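Local coordinates for protein tyrosine--tRNA ligase, mitochondrial (Coccidioides posadasii, PDB 5IJX) that probably attaches tyrosine to its mitochondrial tRNA, using ATP to activate the amino acid and releasing AMP and diphosphate, at residues 49-54 with 245-250; 239-244 with 283-288. All blocks are in the same frame, centred on the assembly; numbering follows the deposited sequence.

Interaction 1: 49-54 with 245-250; sequences SVVGQR and NILFGM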
loop_
_atom_site.group_PDB
_atom_site.type_symbol
_atom_site.label_atom_id
_atom_site.label_comp_id
_atom_site.label_asym_id
_atom_site.label_seq_id
_atom_site.Cartn_x
_atom_site.Cartn_y
_atom_site.Cartn_z
ATOM N N SER A 49 2.753 13.098 -28.103
ATOM C CA SER A 49 2.183 11.811 -28.488
ATOM C C SER A 49 0.910 11.582 -27.686
ATOM O O SER A 49 0.644 12.262 -26.691
ATOM C CB SER A 49 3.172 10.658 -28.277
ATOM O OG SER A 49 3.229 10.279 -26.915
ATOM N N VAL A 50 0.125 10.610 -28.143
ATOM C CA VAL A 50 -1.106 10.196 -27.484
ATOM C C VAL A 50 -0.877 8.831 -26.854
ATOM O O VAL A 50 -0.336 7.927 -27.502
ATOM C CB VAL A 50 -2.283 10.139 -28.472
ATOM C CG1 VAL A 50 -3.510 9.524 -27.807
ATOM C CG2 VAL A 50 -2.600 11.529 -29.000
ATOM N N VAL A 51 -1.294 8.682 -25.602
ATOM C CA VAL A 51 -1.307 7.383 -24.941
ATOM C C VAL A 51 -2.705 6.806 -25.133
ATOM O O VAL A 51 -3.682 7.318 -24.575
ATOM C CB VAL A 51 -0.940 7.491 -23.456
ATOM C CG1 VAL A 51 -0.447 6.141 -22.942
ATOM C CG2 VAL A 51 0.121 8.561 -23.236
ATOM N N GLY A 52 -2.794 5.745 -25.929
ATOM C CA GLY A 52 -4.052 5.225 -26.426
ATOM C C GLY A 52 -4.181 5.460 -27.922
ATOM O O GLY A 52 -3.311 6.044 -28.570
ATOM N N GLN A 53 -5.298 4.986 -28.469
ATOM C CA GLN A 53 -5.581 5.209 -29.881
ATOM C C GLN A 53 -5.927 6.678 -30.103
ATOM O O GLN A 53 -6.846 7.212 -29.475
ATOM C CB GLN A 53 -6.715 4.301 -30.352
ATOM C CG GLN A 53 -6.237 2.967 -30.906
ATOM C CD GLN A 53 -7.330 2.214 -31.639
ATOM O OE1 GLN A 53 -8.455 2.698 -31.766
ATOM N NE2 GLN A 53 -7.003 1.025 -32.131
ATOM N N ARG A 54 -5.179 7.328 -30.997
ATOM C CA ARG A 54 -5.328 8.767 -31.202
ATOM C C ARG A 54 -6.736 9.115 -31.675
ATOM O O ARG A 54 -7.413 9.967 -31.084
ATOM C CB ARG A 54 -4.273 9.247 -32.201
ATOM C CG ARG A 54 -4.281 10.740 -32.471
ATOM C CD ARG A 54 -5.111 11.082 -33.696
ATOM N NE ARG A 54 -5.130 12.519 -33.958
ATOM C CZ ARG A 54 -6.151 13.174 -34.504
ATOM N NH1 ARG A 54 -7.262 12.532 -34.844
ATOM N NH2 ARG A 54 -6.066 14.480 -34.701
ATOM N N ASN A 245 4.369 6.609 -16.956
ATOM C CA ASN A 245 3.446 6.710 -15.832
ATOM C C ASN A 245 2.006 6.835 -16.306
ATOM O O ASN A 245 1.090 6.348 -15.633
ATOM C CB ASN A 245 3.815 7.902 -14.945
ATOM C CG ASN A 245 5.052 7.646 -14.108
ATOM O OD1 ASN A 245 5.509 6.509 -13.992
ATOM N ND2 ASN A 245 5.592 8.701 -13.510
ATOM N N ILE A 246 1.786 7.473 -17.454
ATOM C CA ILE A 246 0.426 7.664 -17.947
ATOM C C ILE A 246 -0.123 6.355 -18.493
ATOM O O ILE A 246 -1.230 5.930 -18.139
ATOM C CB ILE A 246 0.395 8.782 -19.003
ATOM C CG1 ILE A 246 0.662 10.134 -18.332
ATOM C CG2 ILE A 246 -0.941 8.799 -19.723
ATOM C CD1 ILE A 246 0.856 11.280 -19.297
ATOM N N LEU A 247 0.638 5.696 -19.369
ATOM C CA LEU A 247 0.229 4.385 -19.851
ATOM C C LEU A 247 -0.103 3.468 -18.681
ATOM O O LEU A 247 -1.199 2.899 -18.610
ATOM C CB LEU A 247 1.334 3.783 -20.720
ATOM C CG LEU A 247 1.022 2.459 -21.418
ATOM C CD1 LEU A 247 -0.238 2.561 -22.258
ATOM C CD2 LEU A 247 2.201 2.047 -22.283
ATOM N N PHE A 248 0.832 3.338 -17.733
ATOM C CA PHE A 248 0.588 2.534 -16.539
ATOM C C PHE A 248 -0.734 2.902 -15.880
ATOM O O PHE A 248 -1.474 2.024 -15.422
ATOM C CB PHE A 248 1.739 2.706 -15.543
ATOM C CG PHE A 248 1.586 1.886 -14.292
ATOM C CD1 PHE A 248 2.266 0.689 -14.148
ATOM C CD2 PHE A 248 0.766 2.314 -13.257
ATOM C CE1 PHE A 248 2.129 -0.070 -12.997
ATOM C CE2 PHE A 248 0.624 1.560 -12.105
ATOM C CZ PHE A 248 1.307 0.367 -11.975
ATOM N N GLY A 249 -1.037 4.198 -15.795
ATOM C CA GLY A 249 -2.318 4.602 -15.241
ATOM C C GLY A 249 -3.480 4.017 -16.017
ATOM O O GLY A 249 -4.372 3.380 -15.448
HETATM N N MSE A 250 -3.473 4.206 -17.332
HETATM C CA MSE A 250 -4.562 3.733 -18.171
HETATM C C MSE A 250 -4.748 2.242 -17.972
HETATM O O MSE A 250 -5.818 1.788 -17.563
HETATM C CB MSE A 250 -4.282 4.041 -19.638
HETATM C CG MSE A 250 -4.182 5.521 -19.932
HETATM SE SE MSE A 250 -3.508 5.859 -21.716
HETATM C CE MSE A 250 -4.495 4.472 -22.675
#
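Val51 packs against Ile246, Leu247 and Met250, setting the edge strand 49-51 against helix 243-259 of the Rossmann-type catalytic domain of this class I synthetase. The strand is the outermost one on its side of the sheet within the chain and runs antiparallel to its neighbour 279-283, with Val51 backbone-bonded to Gly280. The axes of strand 49-51 and helix segment 245-250 pass 9.4 Å apart and point nearly the same way, 28° from parallel. The Val51 CA–CB bond points at the helix. From CB, where selenomethionine Met250 already approaches with its SE, the side chain forks over a single turn of the helix. Val51 CG1, anti to the backbone N (chi1 -158°), reaches the Leu247 backbone and lies 3.6 Å from Leu247 CA; it also touches that residue's CB, and Leu247 CD1 adds a methyl contact to Val51 CG1 at 3.7 Å. Val51 CG1 also meets Met250 SE. The second methyl, Val51 CG2, turns one helical position back and meets Ile246 CG2 at 3.7 Å. The helix thus receives the valine among three side chains; the side chains that meet are apolar, and Val51, Ile246 and Met250 are buried. Where the strand gives way to the turn at Gly52, the Met250 side chain, bent at its last torsion (chi3 41°), brings its tip alongside the backbone. Met250 also rests on Pro278, just ahead of the neighbouring strand. Met250 CE lies 3.5 Å from Val51 O and 3.9 Å from Gly52 CA.

Interaction 2: 239-244 with 283-288; sequences GSDQYG and TPLLTT. With TYR (tyrosine), chain B.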
loop_
_atom_site.group_PDB
_atom_site.type_symbol
_atom_site.label_atom_id
_atom_site.label_comp_id
_atom_site.label_asym_id
_atom_site.label_seq_id
_atom_site.Cartn_x
_atom_site.Cartn_y
_atom_site.Cartn_z
ATOM N N GLY A 239 4.327 15.736 -19.274
ATOM C CA GLY A 239 5.504 15.837 -20.107
ATOM C C GLY A 239 5.836 14.508 -20.759
ATOM O O GLY A 239 5.328 13.448 -20.388
ATOM N N SER A 240 6.711 14.574 -21.764
ATOM C CA SER A 240 7.107 13.360 -22.470
ATOM C C SER A 240 7.620 12.303 -21.500
ATOM O O SER A 240 7.246 11.128 -21.594
ATOM C CB SER A 240 8.168 13.687 -23.518
ATOM O OG SER A 240 8.447 12.552 -24.318
ATOM N N ASP A 241 8.462 12.708 -20.546
ATOM C CA ASP A 241 9.029 11.769 -19.583
ATOM C C ASP A 241 7.952 10.977 -18.853
ATOM O O ASP A 241 8.205 9.855 -18.402
ATOM C CB ASP A 241 9.891 12.528 -18.576
ATOM C CG ASP A 241 9.083 13.518 -17.750
ATOM O OD1 ASP A 241 8.652 14.549 -18.310
ATOM O OD2 ASP A 241 8.879 13.266 -16.542
ATOM N N GLN A 242 6.753 11.538 -18.723
ATOM C CA GLN A 242 5.695 10.899 -17.954
ATOM C C GLN A 242 4.929 9.850 -18.746
ATOM O O GLN A 242 4.014 9.233 -18.189
ATOM C CB GLN A 242 4.729 11.961 -17.429
ATOM C CG GLN A 242 5.326 12.827 -16.333
ATOM C CD GLN A 242 5.533 12.064 -15.037
ATOM O OE1 GLN A 242 4.576 11.583 -14.429
ATOM N NE2 GLN A 242 6.788 11.943 -14.610
ATOM N N TYR A 243 5.276 9.633 -20.018
ATOM C CA TYR A 243 4.574 8.647 -20.837
ATOM C C TYR A 243 4.365 7.341 -20.074
ATOM O O TYR A 243 3.233 6.867 -19.917
ATOM C CB TYR A 243 5.356 8.395 -22.128
ATOM C CG TYR A 243 4.687 7.434 -23.087
ATOM C CD1 TYR A 243 3.814 7.894 -24.066
ATOM C CD2 TYR A 243 4.938 6.070 -23.025
ATOM C CE1 TYR A 243 3.204 7.020 -24.949
ATOM C CE2 TYR A 243 4.332 5.190 -23.903
ATOM C CZ TYR A 243 3.467 5.671 -24.863
ATOM O OH TYR A 243 2.860 4.802 -25.740
ATOM N N GLY A 244 5.455 6.754 -19.581
ATOM C CA GLY A 244 5.349 5.484 -18.881
ATOM C C GLY A 244 4.360 5.523 -17.733
ATOM O O GLY A 244 3.584 4.583 -17.538
ATOM N N THR A 283 3.249 16.081 -23.928
ATOM C CA THR A 283 3.732 17.274 -24.601
ATOM C C THR A 283 5.207 17.138 -24.941
ATOM O O THR A 283 5.904 16.274 -24.402
ATOM C CB THR A 283 3.540 18.496 -23.710
ATOM O OG1 THR A 283 4.452 18.428 -22.608
ATOM C CG2 THR A 283 2.119 18.559 -23.177
ATOM N N PRO A 284 5.716 17.984 -25.839
ATOM C CA PRO A 284 7.161 17.984 -26.108
ATOM C C PRO A 284 7.986 18.317 -24.875
ATOM O O PRO A 284 7.439 18.548 -23.791
ATOM C CB PRO A 284 7.312 19.060 -27.191
ATOM C CG PRO A 284 5.976 19.118 -27.856
ATOM C CD PRO A 284 4.977 18.848 -26.775
ATOM N N LEU A 285 9.307 18.342 -25.032
ATOM C CA LEU A 285 10.228 18.684 -23.956
ATOM C C LEU A 285 11.031 19.911 -24.362
ATOM O O LEU A 285 11.583 19.960 -25.467
ATOM C CB LEU A 285 11.166 17.515 -23.638
ATOM C CG LEU A 285 10.517 16.274 -23.023
ATOM C CD1 LEU A 285 11.524 15.138 -22.958
ATOM C CD2 LEU A 285 9.965 16.575 -21.638
ATOM N N LEU A 286 11.091 20.895 -23.470
ATOM C CA LEU A 286 11.817 22.129 -23.728
ATOM C C LEU A 286 13.277 21.977 -23.321
ATOM O O LEU A 286 13.604 21.298 -22.344
ATOM C CB LEU A 286 11.184 23.297 -22.971
ATOM N N THR A 287 14.155 22.618 -24.087
ATOM C CA THR A 287 15.586 22.538 -23.845
ATOM C C THR A 287 16.213 23.911 -24.033
ATOM O O THR A 287 15.754 24.717 -24.846
ATOM C CB THR A 287 16.271 21.532 -24.781
ATOM O OG1 THR A 287 15.996 21.878 -26.144
ATOM C CG2 THR A 287 15.776 20.123 -24.507
ATOM N N THR A 288 17.271 24.163 -23.268
ATOM C CA THR A 288 18.051 25.394 -23.394
ATOM C C THR A 288 19.199 25.213 -24.386
ATOM O O THR A 288 20.355 25.514 -24.095
ATOM C CB THR A 288 18.571 25.820 -22.026
HETATM N N TYR B . 5.034 12.519 -11.842
HETATM C CA TYR B . 4.874 13.966 -11.910
HETATM C C TYR B . 6.236 14.662 -11.887
HETATM O O TYR B . 6.396 15.781 -12.383
HETATM C CB TYR B . 4.010 14.464 -10.746
HETATM C CG TYR B . 2.652 13.793 -10.636
HETATM C CD1 TYR B . 1.929 13.440 -11.769
HETATM C CD2 TYR B . 2.094 13.516 -9.395
HETATM C CE1 TYR B . 0.688 12.828 -11.665
HETATM C CE2 TYR B . 0.858 12.905 -9.282
HETATM C CZ TYR B . 0.159 12.563 -10.418
HETATM O OH TYR B . -1.072 11.956 -10.301
HETATM O OXT TYR B . 7.212 14.121 -11.366
#
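Ser240 and Leu285 make the close part of this contact: Ser240 CB lies against the branch point of the leucine, 3.5 Å from Leu285 CG, and touches both its methyls. Beside it the two backbones run close, with Ser240 N 3.2 Å from Thr283 O, while Gly239 CA lies 3.8 Å from Thr283 OG1. That hydroxyl donates to Pro284 O, in the carbonyl plane on a lone pair. Thr283 is buried, its side chain packed on Leu85, Pro86 and Ile89 of helix 84-95. These segments follow two neighbouring parallel strands of the Rossmann-type sheet, 233-239 and 279-283: after the first the backbone turns through a short 3-10 segment into helix 243-259, after the second it leaves as a loop. In class I synthetases of this family that loop carries the KMSKS signature, and here part of it is not modelled. The contact opens toward solvent along it. Leu285 is exposed, and Leu285 CD2 only brushes Asp241 OD1 at 4.1 Å; farther on, Thr287 and Thr288 are poorly ordered. On the inner side Gln242, bent at its second torsion (chi2 -70°), sets its amide between bound tyrosine and Asp241. The tyrosine N donates to Gln242 OE1 over 2.8 Å, and Gln221 NE2 and Asn245 ND2 also donate to that oxygen. Gln242 NE2 bonds to Asp113 OD2 and, nearly straight (170°), to Asp241 OD2 at 3.1 Å. Gln242 NE2 sits 38° above the Asp241 carboxylate plane, while Asp241 OD2 lies in the Gln242 amide plane.

Running from the N terminus, the chain lays down strand 49-51 at the sheet edge, builds the strands 67-72, 99-104 and 164-168, and returns through strand 233-239 to residues 239-244. Helix 243-259 then closes the long loop of interaction 1 on 49-54, and strand 279-283 leads into 283-288, which closes the much shorter loop of interaction 2. The segments alternate, so the two loops cross rather than nest. Both rely on helix 243-259, interaction 2 at its start and interaction 1 just beyond. Between them, the ring of Tyr243 joins the contacts, Tyr243 CD1 lying 3.8 Å from Val51 CG2 and also packed on Ser49.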